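Local coordinates for protein aminoglycoside N(3)-acetyltransferase III (Serratia marcescens, PDB 7LAO) that transfers an acetyl group from acetyl-CoA to the 3-amino group of 2-deoxystreptamine antibiotics such as gentamicin, conferring resistance to them, at residues Met122-Pro135 with Gly145-Lys157. Residues are numbered along the deposited sequence; the frame is centred on the assembly and turned at random.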
loop_
_atom_site.group_PDB
_atom_site.type_symbol
_atom_site.label_atom_id
_atom_site.label_comp_id
_atom_site.label_asym_id
_atom_site.label_seq_id
_atom_site.Cartn_x
_atom_site.Cartn_y
_atom_site.Cartn_z
ATOM N N MET A 122 0.412 -4.165 -6.370
ATOM C CA MET A 122 0.202 -4.718 -5.039
ATOM C C MET A 122 0.652 -6.170 -5.020
ATOM O O MET A 122 0.547 -6.858 -6.025
ATOM C CB MET A 122 -1.280 -4.671 -4.637
ATOM C CG MET A 122 -1.874 -3.301 -4.715
ATOM S SD MET A 122 -1.523 -2.332 -3.215
ATOM C CE MET A 122 -2.232 -0.792 -3.772
ATOM N N VAL A 123 1.142 -6.635 -3.867
ATOM C CA VAL A 123 1.515 -8.032 -3.692
ATOM C C VAL A 123 0.568 -8.566 -2.632
ATOM O O VAL A 123 0.245 -7.852 -1.666
ATOM C CB VAL A 123 3.007 -8.216 -3.290
ATOM C CG1 VAL A 123 3.359 -7.372 -1.992
ATOM C CG2 VAL A 123 3.316 -9.659 -3.015
ATOM N N ALA A 124 0.097 -9.802 -2.815
ATOM C CA ALA A 124 -0.751 -10.486 -1.828
ATOM C C ALA A 124 -0.448 -11.983 -1.793
ATOM O O ALA A 124 -0.078 -12.588 -2.816
ATOM C CB ALA A 124 -2.244 -10.302 -2.090
ATOM N N VAL A 125 -0.653 -12.585 -0.620
ATOM C CA VAL A 125 -0.253 -13.979 -0.379
ATOM C C VAL A 125 -1.230 -14.600 0.587
ATOM O O VAL A 125 -1.323 -14.138 1.739
ATOM C CB VAL A 125 1.149 -14.089 0.265
ATOM C CG1 VAL A 125 1.687 -15.471 0.017
ATOM C CG2 VAL A 125 2.069 -12.972 -0.147
ATOM N N GLY A 126 -1.871 -15.710 0.176
ATOM C CA GLY A 126 -2.900 -16.330 0.975
ATOM C C GLY A 126 -4.172 -16.540 0.155
ATOM O O GLY A 126 -4.205 -16.241 -1.040
ATOM N N PRO A 127 -5.231 -17.034 0.794
ATOM C CA PRO A 127 -6.468 -17.359 0.027
ATOM C C PRO A 127 -6.980 -16.217 -0.820
ATOM O O PRO A 127 -7.635 -16.482 -1.844
ATOM C CB PRO A 127 -7.488 -17.725 1.123
ATOM C CG PRO A 127 -6.631 -18.079 2.373
ATOM C CD PRO A 127 -5.377 -17.245 2.246
ATOM N N LEU A 128 -6.814 -14.967 -0.399
ATOM C CA LEU A 128 -7.417 -13.855 -1.130
ATOM C C LEU A 128 -6.459 -13.286 -2.161
ATOM O O LEU A 128 -6.729 -12.239 -2.728
ATOM C CB LEU A 128 -7.936 -12.774 -0.170
ATOM C CG LEU A 128 -9.192 -13.172 0.564
ATOM C CD1 LEU A 128 -9.502 -12.171 1.726
ATOM C CD2 LEU A 128 -10.405 -13.212 -0.446
ATOM N N ALA A 129 -5.387 -14.011 -2.516
ATOM C CA ALA A 129 -4.321 -13.347 -3.281
ATOM C C ALA A 129 -4.798 -12.891 -4.669
ATOM O O ALA A 129 -4.484 -11.773 -5.089
ATOM C CB ALA A 129 -3.101 -14.268 -3.423
ATOM N N ALA A 130 -5.406 -13.799 -5.459
ATOM C CA ALA A 130 -5.898 -13.417 -6.794
ATOM C C ALA A 130 -7.078 -12.441 -6.680
ATOM O O ALA A 130 -7.174 -11.462 -7.434
ATOM C CB ALA A 130 -6.337 -14.644 -7.585
ATOM N N THR A 131 -7.991 -12.715 -5.754
ATOM C CA THR A 131 -9.091 -11.769 -5.474
ATOM C C THR A 131 -8.562 -10.337 -5.285
ATOM O O THR A 131 -9.081 -9.382 -5.877
ATOM C CB THR A 131 -9.867 -12.229 -4.220
ATOM O OG1 THR A 131 -10.445 -13.505 -4.445
ATOM C CG2 THR A 131 -11.032 -11.193 -3.797
ATOM N N LEU A 132 -7.489 -10.176 -4.503
ATOM C CA LEU A 132 -6.997 -8.831 -4.243
ATOM C C LEU A 132 -6.274 -8.243 -5.450
ATOM O O LEU A 132 -6.499 -7.056 -5.780
ATOM C CB LEU A 132 -6.094 -8.816 -3.005
ATOM C CG LEU A 132 -6.922 -9.102 -1.759
ATOM C CD1 LEU A 132 -6.031 -9.426 -0.484
ATOM C CD2 LEU A 132 -7.833 -7.916 -1.485
ATOM N N THR A 133 -5.455 -9.058 -6.157
ATOM C CA THR A 133 -4.545 -8.520 -7.161
ATOM C C THR A 133 -5.139 -8.390 -8.564
ATOM O O THR A 133 -4.474 -7.814 -9.441
ATOM C CB THR A 133 -3.265 -9.374 -7.225
ATOM O OG1 THR A 133 -3.604 -10.734 -7.491
ATOM C CG2 THR A 133 -2.525 -9.314 -5.854
ATOM N N GLU A 134 -6.349 -8.915 -8.813
ATOM C CA GLU A 134 -7.004 -8.785 -10.118
ATOM C C GLU A 134 -8.460 -8.375 -9.906
ATOM O O GLU A 134 -9.153 -8.993 -9.078
ATOM C CB GLU A 134 -6.956 -10.131 -10.877
ATOM C CG GLU A 134 -5.567 -10.594 -11.296
ATOM C CD GLU A 134 -5.611 -11.953 -12.001
ATOM O OE1 GLU A 134 -5.132 -12.969 -11.418
ATOM O OE2 GLU A 134 -6.188 -12.003 -13.125
ATOM N N PRO A 135 -8.993 -7.406 -10.683
ATOM C CA PRO A 135 -8.290 -6.631 -11.704
ATOM C C PRO A 135 -7.526 -5.445 -11.135
ATOM O O PRO A 135 -7.721 -5.079 -9.963
ATOM C CB PRO A 135 -9.440 -6.184 -12.637
ATOM C CG PRO A 135 -10.576 -5.994 -11.665
ATOM C CD PRO A 135 -10.410 -7.025 -10.575
ATOM N N GLY A 145 -12.670 -0.064 -7.715
ATOM C CA GLY A 145 -12.144 -1.082 -8.608
ATOM C C GLY A 145 -10.744 -1.547 -8.301
ATOM O O GLY A 145 -10.285 -2.539 -8.901
ATOM N N SER A 146 -10.059 -0.904 -7.372
ATOM C CA SER A 146 -8.661 -1.205 -7.101
ATOM C C SER A 146 -8.560 -2.340 -6.105
ATOM O O SER A 146 -9.518 -2.667 -5.426
ATOM C CB SER A 146 -7.965 0.031 -6.556
ATOM O OG SER A 146 -8.300 0.156 -5.193
ATOM N N PRO A 147 -7.392 -2.958 -5.965
ATOM C CA PRO A 147 -7.197 -3.871 -4.821
ATOM C C PRO A 147 -7.533 -3.272 -3.439
ATOM O O PRO A 147 -7.915 -4.046 -2.540
ATOM C CB PRO A 147 -5.711 -4.227 -4.919
ATOM C CG PRO A 147 -5.420 -4.176 -6.397
ATOM C CD PRO A 147 -6.257 -3.001 -6.904
ATOM N N LEU A 148 -7.408 -1.945 -3.244
ATOM C CA LEU A 148 -7.746 -1.337 -1.943
ATOM C C LEU A 148 -9.236 -1.476 -1.650
ATOM O O LEU A 148 -9.640 -1.735 -0.497
ATOM C CB LEU A 148 -7.376 0.150 -1.916
ATOM C CG LEU A 148 -5.898 0.475 -1.878
ATOM C CD1 LEU A 148 -5.787 1.976 -1.610
ATOM C CD2 LEU A 148 -5.162 -0.356 -0.789
ATOM N N GLU A 149 -10.066 -1.327 -2.687
ATOM C CA GLU A 149 -11.506 -1.453 -2.466
ATOM C C GLU A 149 -11.842 -2.852 -1.980
ATOM O O GLU A 149 -12.670 -3.023 -1.079
ATOM C CB GLU A 149 -12.311 -1.116 -3.749
ATOM C CG GLU A 149 -13.801 -1.565 -3.637
ATOM C CD GLU A 149 -14.652 -1.284 -4.893
ATOM O OE1 GLU A 149 -15.872 -1.077 -4.737
ATOM O OE2 GLU A 149 -14.123 -1.325 -6.021
ATOM N N ARG A 150 -11.179 -3.875 -2.537
ATOM C CA ARG A 150 -11.498 -5.230 -2.110
ATOM C C ARG A 150 -10.859 -5.553 -0.775
ATOM O O ARG A 150 -11.408 -6.352 -0.009
ATOM C CB ARG A 150 -11.093 -6.230 -3.218
ATOM C CG ARG A 150 -11.936 -5.921 -4.527
ATOM C CD ARG A 150 -11.675 -6.890 -5.686
ATOM N NE ARG A 150 -10.282 -6.787 -6.156
ATOM C CZ ARG A 150 -9.831 -5.908 -7.054
ATOM N NH1 ARG A 150 -10.618 -5.016 -7.619
ATOM N NH2 ARG A 150 -8.583 -5.935 -7.408
ATOM N N PHE A 151 -9.696 -4.981 -0.501
ATOM C CA PHE A 151 -9.059 -5.126 0.815
ATOM C C PHE A 151 -9.993 -4.604 1.909
ATOM O O PHE A 151 -10.222 -5.289 2.920
ATOM C CB PHE A 151 -7.729 -4.379 0.810
ATOM C CG PHE A 151 -7.109 -4.177 2.203
ATOM C CD1 PHE A 151 -6.465 -5.231 2.887
ATOM C CD2 PHE A 151 -7.134 -2.933 2.776
ATOM C CE1 PHE A 151 -5.877 -4.988 4.177
ATOM C CE2 PHE A 151 -6.541 -2.676 4.049
ATOM C CZ PHE A 151 -5.944 -3.693 4.741
ATOM N N VAL A 152 -10.615 -3.438 1.673
ATOM C CA VAL A 152 -11.604 -2.888 2.631
ATOM C C VAL A 152 -12.835 -3.779 2.702
ATOM O O VAL A 152 -13.287 -4.127 3.795
ATOM C CB VAL A 152 -11.999 -1.454 2.243
ATOM C CG1 VAL A 152 -13.124 -0.909 3.153
ATOM C CG2 VAL A 152 -10.763 -0.591 2.272
ATOM N N GLY A 153 -13.383 -4.194 1.520
ATOM C CA GLY A 153 -14.582 -5.031 1.528
ATOM C C GLY A 153 -14.408 -6.380 2.207
ATOM O O GLY A 153 -15.371 -6.956 2.721
ATOM N N HIS A 154 -13.188 -6.913 2.235
ATOM C CA HIS A 154 -12.924 -8.181 2.892
ATOM C C HIS A 154 -12.482 -8.001 4.354
ATOM O O HIS A 154 -12.008 -8.950 4.972
ATOM C CB HIS A 154 -11.861 -8.984 2.093
ATOM C CG HIS A 154 -12.446 -9.620 0.867
ATOM N ND1 HIS A 154 -13.108 -10.818 0.917
ATOM C CD2 HIS A 154 -12.530 -9.188 -0.414
ATOM C CE1 HIS A 154 -13.570 -11.114 -0.291
ATOM N NE2 HIS A 154 -13.256 -10.128 -1.116
ATOM N N GLY A 155 -12.657 -6.825 4.911
ATOM C CA GLY A 155 -12.388 -6.647 6.324
ATOM C C GLY A 155 -10.902 -6.594 6.661
ATOM O O GLY A 155 -10.487 -7.149 7.680
ATOM N N GLY A 156 -10.083 -5.997 5.805
ATOM C CA GLY A 156 -8.657 -5.989 6.065
ATOM C C GLY A 156 -8.276 -5.112 7.260
ATOM O O GLY A 156 -9.030 -4.259 7.736
ATOM N N LYS A 157 -7.091 -5.375 7.797
ATOM C CA LYS A 157 -6.497 -4.554 8.859
ATOM C C LYS A 157 -5.176 -3.989 8.348
ATOM O O LYS A 157 -4.487 -4.616 7.530
ATOM C CB LYS A 157 -6.254 -5.354 10.120
ATOM C CG LYS A 157 -7.515 -5.924 10.749
ATOM C CD LYS A 157 -7.150 -6.696 11.970
ATOM C CE LYS A 157 -8.308 -7.366 12.658
ATOM N NZ LYS A 157 -7.675 -8.182 13.775
#
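R150 reaches from helix 147-153 to the C-terminal end of helix 129-133 and gathers backbone carbonyls from its last turn and the residues just after it. Its chain is extended until a bend at chi3 (-64°) turns the guanidinium so that NH1 reaches G145 O, just before its own helix, while NE and NH2 face the other segment. NE donates to T131 O at 2.9 Å; NH2 serves both L132 O and P135 O, at 2.9 and 2.8 Å, and P135 O is met in its carbonyl plane, on a lone pair. Arginine suits this place because its guanidinium is planar and offers several N-H groups in different directions. P135 CD, which the cis E134-P135 peptide bond helps to place, lies over the rim of one face and S146 O over the rim of the other, while four hydrogen bonds probably fix its rotation.

Beside this polar clasp the shapes interlock. P147, well suited to a helix's first turn because it has no N-H to give, lays CB and CG against L132 O, CB at 3.1 Å, and M122 CG packs against the same two carbons. L132 pushes CD2 against the backbone of F151, 3.6 Å from F151 N, while M122, from strand 122-125, extends its flexible thioether so that CE meets L148 CD2. Farther along, L128 CD2 sits over the face of the H154 ring, 4.0 Å from its centroid, a CH-pi contact. Helices 129-133 and 147-153 thus pack at 131°, bridged by an arginine, beside the central mixed sheet of the antibiotic N-acetyltransferase fold.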